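Local atomic coordinates of acetoacetate decarboxylase (Sphingomonas wittichii, PDB entry 5UPB), a protein that is an acetoacetate decarboxylase-like enzyme, classed as a lyase, that probably acts on small keto-acid substrates. Residues Asn82-Ser87 and Gly124-Ala129; Asp173-Pro178 and Val237-Thr242. All coordinates share one frame; numbering follows the deposited sequence.

Interactions 1 and 2 are linked through paired strands, their centres about 17 Å apart and their nearest atoms about 6 Å apart, without touching. Strand 80-92, which supplies residues 82-87, reaches strand 235-249, which supplies residues 237-242, through the antiparallel neighbours 53-65 and 21-34. Loop 173-178 adds a second connection, since R177 packs on A89 and T91 farther along strand 80-92. Interaction 1 is buried, whereas interaction 2 lies near the surface. E83 of interaction 1 forms a salt bridge with K121 on the side turned from residues 124-129. Acetoacetate decarboxylase itself works through a Schiff-base lysine; whether K121 has that role here is not established.

Interaction 1: residues Asn82-Ser87 and Gly124-Ala129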
loop_
_atom_site.group_PDB
_atom_site.type_symbol
_atom_site.label_atom_id
_atom_site.label_comp_id
_atom_site.label_asym_id
_atom_site.label_seq_id
_atom_site.Cartn_x
_atom_site.Cartn_y
_atom_site.Cartn_z
ATOM N N ASN A 82 6.081 5.251 9.824
ATOM C CA ASN A 82 6.427 6.593 9.407
ATOM C C ASN A 82 5.296 7.535 9.756
ATOM O O ASN A 82 4.118 7.153 9.736
ATOM C CB ASN A 82 6.699 6.639 7.920
ATOM C CG ASN A 82 7.721 5.638 7.520
ATOM O OD1 ASN A 82 8.879 5.768 7.885
ATOM N ND2 ASN A 82 7.277 4.548 6.919
ATOM N N GLU A 83 5.661 8.785 9.979
ATOM C CA GLU A 83 4.695 9.772 10.426
ATOM C C GLU A 83 5.054 11.159 9.927
ATOM O O GLU A 83 6.235 11.535 9.873
ATOM C CB GLU A 83 4.620 9.774 11.940
ATOM C CG GLU A 83 3.613 10.734 12.531
ATOM C CD GLU A 83 3.442 10.504 14.040
ATOM O OE1 GLU A 83 2.713 9.565 14.416
ATOM O OE2 GLU A 83 4.062 11.221 14.851
ATOM N N ALA A 84 4.007 11.915 9.549
ATOM C CA ALA A 84 4.157 13.317 9.188
ATOM C C ALA A 84 3.162 14.142 9.995
ATOM O O ALA A 84 2.014 13.726 10.227
ATOM C CB ALA A 84 3.928 13.503 7.688
ATOM N N ALA A 85 3.557 15.357 10.345
ATOM C CA ALA A 85 2.686 16.170 11.175
ATOM C C ALA A 85 2.907 17.646 10.939
ATOM O O ALA A 85 4.001 18.094 10.571
ATOM C CB ALA A 85 2.890 15.876 12.652
ATOM N N LEU A 86 1.841 18.397 11.225
ATOM C CA LEU A 86 1.867 19.851 11.360
ATOM C C LEU A 86 1.410 20.180 12.772
ATOM O O LEU A 86 0.264 19.879 13.139
ATOM C CB LEU A 86 0.938 20.489 10.321
ATOM C CG LEU A 86 1.313 20.159 8.879
ATOM C CD1 LEU A 86 0.215 20.531 7.895
ATOM C CD2 LEU A 86 2.583 20.919 8.539
ATOM N N SER A 87 2.302 20.751 13.577
ATOM C CA SER A 87 2.050 20.987 14.993
ATOM C C SER A 87 2.165 22.470 15.305
ATOM O O SER A 87 2.997 23.171 14.733
ATOM C CB SER A 87 3.037 20.219 15.931
ATOM O OG SER A 87 3.015 18.839 15.700
ATOM N N GLY A 124 -1.908 7.795 6.298
ATOM C CA GLY A 124 -1.426 8.246 5.009
ATOM C C GLY A 124 -0.269 7.387 4.551
ATOM O O GLY A 124 0.119 6.434 5.214
ATOM N N ALA A 125 0.280 7.748 3.407
ATOM C CA ALA A 125 1.518 7.155 2.924
ATOM C C ALA A 125 2.594 8.203 3.143
ATOM O O ALA A 125 2.401 9.363 2.770
ATOM C CB ALA A 125 1.402 6.775 1.437
ATOM N N ILE A 126 3.658 7.837 3.837
ATOM C CA ILE A 126 4.686 8.784 4.267
ATOM C C ILE A 126 6.049 8.203 3.949
ATOM O O ILE A 126 6.321 7.048 4.277
ATOM C CB ILE A 126 4.617 9.079 5.777
ATOM C CG1 ILE A 126 3.243 9.644 6.149
ATOM C CG2 ILE A 126 5.717 10.075 6.170
ATOM C CD1 ILE A 126 2.362 8.641 6.829
ATOM N N THR A 127 6.914 9.004 3.327
ATOM C CA THR A 127 8.289 8.577 3.090
ATOM C C THR A 127 9.251 9.625 3.619
ATOM O O THR A 127 9.108 10.807 3.307
ATOM C CB THR A 127 8.588 8.393 1.597
ATOM O OG1 THR A 127 7.776 7.348 1.040
ATOM C CG2 THR A 127 10.077 8.071 1.440
ATOM N N LEU A 128 10.235 9.175 4.390
ATOM C CA LEU A 128 11.407 9.972 4.757
ATOM C C LEU A 128 12.617 9.371 4.059
ATOM O O LEU A 128 12.896 8.178 4.219
ATOM C CB LEU A 128 11.629 9.968 6.265
ATOM C CG LEU A 128 12.955 10.645 6.688
ATOM C CD1 LEU A 128 12.954 12.116 6.330
ATOM C CD2 LEU A 128 13.179 10.492 8.173
ATOM N N ALA A 129 13.321 10.167 3.261
ATOM C CA ALA A 129 14.545 9.710 2.618
ATOM C C ALA A 129 15.727 10.524 3.122
ATOM O O ALA A 129 15.732 11.749 2.992
ATOM C CB ALA A 129 14.475 9.817 1.100
HETATM O O HOH W 1 10.416 6.386 5.321
#
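N82 and I126 meet where strand 82-87 passes over strand 125-129. N82 CB rests 3.9 Å from I126 CB and 3.7 Å from I126 O, and the amide of N82 stays beside that carbonyl. Its ND2 hydrogen-bonds D106, and OD1 accepts a weak bond from a water at 3.1 Å that in turn takes the L128 backbone N-H at 2.9 Å. I126 CD1 reaches under the N82 carbonyl, 3.7 Å from N82 O. E83 offers only backbone here, its C lying 4.0 Å from I126 CG2; its carboxylate points from the other side of the strand toward K121 and Y57. A84 CB then meets I126 CG2 at 4.2 Å. I126 CG1 lies opposite the carbonyl carbon (chi1 -58°), which leaves CG2 opposite the backbone N; the two branches spread beneath residues 82-84. Cutting I126 back to an alanine would remove CG2 and CD1, and is likely to leave the A84 methyl without its partner and a gap under this backbone. No direct hydrogen bond joins the segments; the axes of 82-87 and 125-129 come within 6.3 Å at 97°. This is orthogonal strand packing, consistent with the strongly curled beta-barrel of the acetoacetate decarboxylase family.

Interaction 2: residues Asp173-Pro178 and Val237-Thr242; sequences DLRSRP and VLAGVT
The guanidinium of R175 sits obliquely against the methyl of A239, with NH2 as the nearest atom, 3.3 Å from A239 CB. The arginine is poorly ordered, so this close approach should be read with caution. Its chain bends at chi2 (66°), which brings NH1 near the D173 carbonyl; the very short 2.5 Å bond from R175 NH1 to D173 O is doubtful. The other flat group, the D173 carboxylate, is held within its own part of the chain by a salt bridge to R167 and a hydrogen bond from the D170 backbone N. A239 belongs to a classic beta bulge: it and L238 both face Y31 on the neighbouring strand 21-34. The same tyrosine ties down the loop, because its hydroxyl hydrogen-bonds the R175 backbone N, while Y98 binds the R175 carbonyl. The contact thus lays an irregular loop, between strands 156-166 and 179-186, on one side of strand 235-249. Two residues beyond A239, V241 turns its isopropyl group to the loop. V241 CG1 stands between the backbone N and the carbonyl carbon (chi1 67°), which directs it toward L174 and leaves it 4.2 Å from the D173 O. The leucine and valine side chains cross at about a right angle, so that L174 CD2 approaches both valine methyls, lying 3.9 Å from V241 CG1 and 4.2 Å from V241 CG2.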
loop_
_atom_site.group_PDB
_atom_site.type_symbol
_atom_site.label_atom_id
_atom_site.label_comp_id
_atom_site.label_asym_id
_atom_site.label_seq_id
_atom_site.Cartn_x
_atom_site.Cartn_y
_atom_site.Cartn_z
ATOM N N ASP A 173 19.373 24.437 17.522
ATOM C CA ASP A 173 18.641 24.417 16.266
ATOM C C ASP A 173 17.257 23.787 16.387
ATOM O O ASP A 173 16.514 23.774 15.402
ATOM C CB ASP A 173 19.480 23.704 15.209
ATOM C CG ASP A 173 20.814 24.410 14.973
ATOM O OD1 ASP A 173 20.782 25.634 14.697
ATOM O OD2 ASP A 173 21.878 23.746 15.016
ATOM N N LEU A 174 16.895 23.267 17.559
ATOM C CA LEU A 174 15.570 22.728 17.811
ATOM C C LEU A 174 14.756 23.752 18.575
ATOM O O LEU A 174 15.284 24.511 19.380
ATOM C CB LEU A 174 15.655 21.445 18.624
ATOM C CG LEU A 174 16.661 20.431 18.070
ATOM C CD1 LEU A 174 16.741 19.191 18.939
ATOM C CD2 LEU A 174 16.290 20.057 16.654
ATOM N N ARG A 175 13.461 23.776 18.325
ATOM C CA ARG A 175 12.571 24.642 19.092
ATOM C C ARG A 175 11.761 23.797 20.066
ATOM O O ARG A 175 10.579 23.507 19.869
ATOM C CB ARG A 175 11.701 25.477 18.158
ATOM C CG ARG A 175 12.449 26.546 17.333
ATOM C CD ARG A 175 13.433 26.048 16.313
ATOM N NE ARG A 175 13.950 27.166 15.517
ATOM C CZ ARG A 175 15.055 27.147 14.773
ATOM N NH1 ARG A 175 15.815 26.058 14.675
ATOM N NH2 ARG A 175 15.394 28.235 14.101
ATOM N N SER A 176 12.432 23.432 21.149
ATOM C CA SER A 176 11.908 22.507 22.141
ATOM C C SER A 176 10.894 23.183 23.053
ATOM O O SER A 176 11.164 24.240 23.644
ATOM C CB SER A 176 13.053 21.941 22.972
ATOM O OG SER A 176 13.648 22.969 23.753
ATOM N N ARG A 177 9.739 22.538 23.195
ATOM C CA ARG A 177 8.711 22.947 24.125
ATOM C C ARG A 177 8.361 21.679 24.886
ATOM O O ARG A 177 7.950 20.686 24.262
ATOM C CB ARG A 177 7.513 23.560 23.371
ATOM C CG ARG A 177 7.932 24.798 22.545
ATOM C CD ARG A 177 6.856 25.388 21.635
ATOM N NE ARG A 177 5.809 26.065 22.398
ATOM C CZ ARG A 177 5.850 27.324 22.836
ATOM N NH1 ARG A 177 6.903 28.114 22.623
ATOM N NH2 ARG A 177 4.813 27.792 23.505
ATOM N N PRO A 178 8.456 21.662 26.216
ATOM C CA PRO A 178 8.460 20.361 26.916
ATOM C C PRO A 178 7.162 19.577 26.752
ATOM O O PRO A 178 7.192 18.349 26.617
ATOM C CB PRO A 178 8.659 20.746 28.386
ATOM C CG PRO A 178 8.337 22.198 28.482
ATOM C CD PRO A 178 8.543 22.811 27.128
ATOM N N VAL A 237 8.851 30.654 6.283
ATOM C CA VAL A 237 9.728 29.517 6.544
ATOM C C VAL A 237 10.915 30.000 7.370
ATOM O O VAL A 237 11.647 30.900 6.960
ATOM C CB VAL A 237 10.190 28.875 5.229
ATOM C CG1 VAL A 237 11.011 27.654 5.521
ATOM C CG2 VAL A 237 8.988 28.515 4.352
ATOM N N LEU A 238 11.090 29.430 8.549
ATOM C CA LEU A 238 12.100 29.910 9.491
ATOM C C LEU A 238 13.395 29.117 9.436
ATOM O O LEU A 238 14.475 29.696 9.366
ATOM C CB LEU A 238 11.543 29.861 10.918
ATOM C CG LEU A 238 10.230 30.603 11.140
ATOM C CD1 LEU A 238 9.746 30.373 12.557
ATOM C CD2 LEU A 238 10.402 32.102 10.875
ATOM N N ALA A 239 13.323 27.797 9.520
ATOM C CA ALA A 239 14.535 27.003 9.642
ATOM C C ALA A 239 14.228 25.557 9.316
ATOM O O ALA A 239 13.069 25.134 9.312
ATOM C CB ALA A 239 15.095 27.075 11.059
ATOM N N GLY A 240 15.281 24.804 9.045
ATOM C CA GLY A 240 15.142 23.377 8.831
ATOM C C GLY A 240 16.249 22.627 9.537
ATOM O O GLY A 240 17.358 23.146 9.721
ATOM N N VAL A 241 15.921 21.416 9.971
ATOM C CA VAL A 241 16.857 20.552 10.679
ATOM C C VAL A 241 16.462 19.092 10.466
ATOM O O VAL A 241 15.281 18.769 10.255
ATOM C CB VAL A 241 16.894 20.907 12.185
ATOM C CG1 VAL A 241 15.575 20.561 12.831
ATOM C CG2 VAL A 241 18.018 20.198 12.880
ATOM N N THR A 242 17.476 18.209 10.478
ATOM C CA THR A 242 17.279 16.758 10.518
ATOM C C THR A 242 18.123 16.233 11.669
ATOM O O THR A 242 19.184 16.797 11.983
ATOM C CB THR A 242 17.651 16.066 9.174
ATOM O OG1 THR A 242 17.250 14.687 9.197
ATOM C CG2 THR A 242 19.180 16.161 8.874
#